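Local coordinates for protein AAC3-I (Uncultured bacterium, PDB 5HMN) that probably acetylates an amino group of aminoglycoside antibiotics with acetyl-coenzyme A as donor, using a GNAT fold, and so would confer resistance, at residues M3-H8 / A101-E106. Sequence-based numbering, arbitrary orientation.
Sequences MSLDVH and ATALIE. With COA (coenzyme A), chain J.
Thr102 grips O2A of the coenzyme A pyrophosphate twice: OG1 lies 2.7 Å from O2A, and the backbone N lies 3.2 Å from it. This is the pyrophosphate-binding helix start of the GNAT fold. OG1 sits beside its own backbone N (chi1 -58°), where both donors can face the same phosphate oxygen. Ala101 N serves the other phosphate, reaching O4A at 3.0 Å in a nearly straight hydrogen bond (164°). Arg97 N and Gly99 N in the preceding loop also bond the cofactor. The N-terminal end of helix 100-115 would add a favourable dipole for the negative phosphates. Thr102 OG1 also bonds Lys139 NZ.

Another face of the helix packs on strand 5-9, the edge strand of the sheet within this chain. The axes of strand 5-8 and helix 101-106 approach to 8.9 Å, with their directions 37° apart, and the contact is wholly apolar. Ala103 points its methyl at the strand, where Leu5 CD2 and Val7 CG2 both touch it. The CB of Leu104 points neither at the strand nor away from it, but its CD2 end reaches Val7. Leu57 and Ala59 of the neighbouring strand 54-61 also touch Leu104. Val7 splits its two methyls between the helix residues: CG1, anti to the backbone N, meets Leu104 CD2 at 3.7 Å, while CG2 lies 3.9 Å from Ala103 CB.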
loop_
_atom_site.group_PDB
_atom_site.type_symbol
_atom_site.label_atom_id
_atom_site.label_comp_id
_atom_site.label_asym_id
_atom_site.label_seq_id
_atom_site.Cartn_x
_atom_site.Cartn_y
_atom_site.Cartn_z
ATOM N N MET C 3 33.956 -2.350 -1.628
ATOM C CA MET C 3 32.690 -2.219 -2.340
ATOM C C MET C 3 32.480 -0.796 -2.850
ATOM O O MET C 3 32.595 0.162 -2.085
ATOM C CB MET C 3 31.520 -2.616 -1.435
ATOM C CG MET C 3 30.956 -4.003 -1.693
ATOM S SD MET C 3 29.166 -4.045 -1.480
ATOM C CE MET C 3 28.630 -3.527 -3.106
ATOM N N SER C 4 32.176 -0.655 -4.134
ATOM C CA SER C 4 31.803 0.650 -4.673
ATOM C C SER C 4 30.312 0.681 -4.982
ATOM O O SER C 4 29.905 0.584 -6.139
ATOM C CB SER C 4 32.611 0.984 -5.928
ATOM O OG SER C 4 32.190 2.221 -6.483
ATOM N N LEU C 5 29.498 0.813 -3.939
ATOM C CA LEU C 5 28.048 0.810 -4.098
ATOM C C LEU C 5 27.480 2.222 -4.085
ATOM O O LEU C 5 27.873 3.055 -3.270
ATOM C CB LEU C 5 27.391 -0.024 -2.999
ATOM C CG LEU C 5 25.864 -0.124 -3.059
ATOM C CD1 LEU C 5 25.420 -0.870 -4.312
ATOM C CD2 LEU C 5 25.322 -0.792 -1.802
ATOM N N ASP C 6 26.553 2.482 -4.998
ATOM C CA ASP C 6 25.863 3.761 -5.056
ATOM C C ASP C 6 24.349 3.557 -5.026
ATOM O O ASP C 6 23.768 3.042 -5.982
ATOM C CB ASP C 6 26.274 4.528 -6.315
ATOM C CG ASP C 6 25.604 5.883 -6.417
ATOM O OD1 ASP C 6 25.883 6.748 -5.560
ATOM O OD2 ASP C 6 24.809 6.089 -7.360
ATOM N N VAL C 7 23.719 3.948 -3.920
ATOM C CA VAL C 7 22.265 3.880 -3.805
ATOM C C VAL C 7 21.655 5.222 -4.193
ATOM O O VAL C 7 21.940 6.249 -3.576
ATOM C CB VAL C 7 21.818 3.496 -2.389
ATOM C CG1 VAL C 7 20.307 3.506 -2.303
ATOM C CG2 VAL C 7 22.361 2.124 -2.020
ATOM N N HIS C 8 20.810 5.203 -5.215
ATOM C CA HIS C 8 20.368 6.427 -5.873
ATOM C C HIS C 8 18.843 6.486 -6.036
ATOM O O HIS C 8 18.227 5.551 -6.541
ATOM C CB HIS C 8 21.066 6.538 -7.233
ATOM C CG HIS C 8 20.522 7.615 -8.115
ATOM N ND1 HIS C 8 20.571 8.951 -7.778
ATOM C CD2 HIS C 8 19.927 7.555 -9.329
ATOM C CE1 HIS C 8 20.023 9.666 -8.744
ATOM N NE2 HIS C 8 19.624 8.843 -9.697
ATOM N N ALA C 101 20.799 -4.857 -0.305
ATOM C CA ALA C 101 19.413 -4.696 0.138
ATOM C C ALA C 101 19.325 -3.890 1.430
ATOM O O ALA C 101 18.427 -3.068 1.602
ATOM C CB ALA C 101 18.749 -6.053 0.323
ATOM N N THR C 102 20.258 -4.133 2.343
ATOM C CA THR C 102 20.307 -3.385 3.591
ATOM C C THR C 102 20.568 -1.905 3.320
ATOM O O THR C 102 19.953 -1.031 3.939
ATOM C CB THR C 102 21.397 -3.938 4.534
ATOM O OG1 THR C 102 21.148 -5.326 4.793
ATOM C CG2 THR C 102 21.410 -3.177 5.849
ATOM N N ALA C 103 21.467 -1.634 2.381
ATOM C CA ALA C 103 21.811 -0.264 2.007
ATOM C C ALA C 103 20.621 0.454 1.386
ATOM O O ALA C 103 20.413 1.646 1.613
ATOM C CB ALA C 103 22.997 -0.256 1.049
ATOM N N LEU C 104 19.836 -0.274 0.598
ATOM C CA LEU C 104 18.636 0.291 -0.006
ATOM C C LEU C 104 17.615 0.702 1.061
ATOM O O LEU C 104 17.013 1.769 0.985
ATOM C CB LEU C 104 18.005 -0.713 -0.973
ATOM C CG LEU C 104 18.737 -0.903 -2.302
ATOM C CD1 LEU C 104 18.224 -2.139 -3.019
ATOM C CD2 LEU C 104 18.555 0.330 -3.171
ATOM N N ILE C 105 17.431 -0.154 2.055
ATOM C CA ILE C 105 16.462 0.110 3.113
ATOM C C ILE C 105 16.961 1.226 4.023
ATOM O O ILE C 105 16.183 2.059 4.487
ATOM C CB ILE C 105 16.169 -1.166 3.922
ATOM C CG1 ILE C 105 15.535 -2.217 3.007
ATOM C CG2 ILE C 105 15.240 -0.871 5.099
ATOM C CD1 ILE C 105 15.256 -3.539 3.669
ATOM N N GLU C 106 18.271 1.254 4.258
ATOM C CA GLU C 106 18.874 2.315 5.054
ATOM C C GLU C 106 18.647 3.671 4.389
ATOM O O GLU C 106 18.400 4.673 5.061
ATOM C CB GLU C 106 20.370 2.060 5.251
ATOM C CG GLU C 106 21.087 3.148 6.032
ATOM C CD GLU C 106 22.437 2.700 6.559
ATOM O OE1 GLU C 106 23.174 2.018 5.813
ATOM O OE2 GLU C 106 22.758 3.026 7.722
HETATM N N1A COA J . 19.935 -16.478 3.802
HETATM C C2A COA J . 19.998 -16.121 5.113
HETATM N N3A COA J . 20.075 -14.848 5.521
HETATM C C4A COA J . 20.080 -13.891 4.584
HETATM C C5A COA J . 20.032 -14.212 3.285
HETATM C C6A COA J . 19.966 -15.518 2.890
HETATM N N6A COA J . 19.889 -16.158 1.628
HETATM N N7A COA J . 20.064 -13.090 2.591
HETATM C C8A COA J . 20.158 -12.066 3.452
HETATM N N9A COA J . 20.164 -12.574 4.682
HETATM C C1B COA J . 20.234 -11.887 5.865
HETATM C C2B COA J . 21.413 -11.954 6.431
HETATM O O2B COA J . 21.250 -11.741 7.851
HETATM C C3B COA J . 22.164 -10.748 5.901
HETATM O O3B COA J . 23.137 -10.336 6.677
HETATM P P3B COA J . 24.539 -11.040 6.721
HETATM O O7A COA J . 25.418 -10.151 7.482
HETATM O O8A COA J . 24.412 -12.304 7.430
HETATM O O9A COA J . 25.120 -11.340 5.385
HETATM C C4B COA J . 20.979 -9.705 5.853
HETATM O O4B COA J . 19.895 -10.338 5.587
HETATM C C5B COA J . 21.232 -8.659 4.748
HETATM O O5B COA J . 21.597 -9.227 3.522
HETATM P P1A COA J . 21.733 -8.324 2.272
HETATM O O1A COA J . 22.985 -8.635 1.658
HETATM O O2A COA J . 21.695 -6.956 2.662
HETATM O O3A COA J . 20.659 -8.782 1.299
HETATM P P2A COA J . 20.777 -8.861 -0.232
HETATM O O4A COA J . 21.437 -7.721 -0.725
HETATM O O5A COA J . 21.442 -10.054 -0.581
HETATM O O6A COA J . 19.369 -9.081 -0.834
HETATM C CBP COA J . 17.202 -9.941 -1.164
HETATM C CCP COA J . 18.375 -9.751 -0.186
HETATM C CDP COA J . 16.718 -8.597 -1.674
HETATM C CEP COA J . 16.019 -10.609 -0.439
HETATM C CAP COA J . 17.686 -10.811 -2.289
HETATM O OAP COA J . 17.848 -12.068 -1.791
HETATM C C9P COA J . 16.713 -10.896 -3.425
HETATM O O9P COA J . 16.687 -10.084 -4.264
HETATM N N8P COA J . 15.824 -11.984 -3.540
HETATM C C7P COA J . 14.923 -12.129 -4.605
HETATM C C6P COA J . 13.637 -11.285 -4.541
HETATM C C5P COA J . 12.948 -11.131 -3.165
HETATM O O5P COA J . 12.776 -12.070 -2.422
HETATM N N4P COA J . 12.500 -9.813 -2.826
HETATM C C3P COA J . 11.845 -9.458 -1.611
HETATM C C2P COA J . 10.573 -8.609 -1.867
HETATM S S1P COA J . 9.955 -7.977 -0.314
#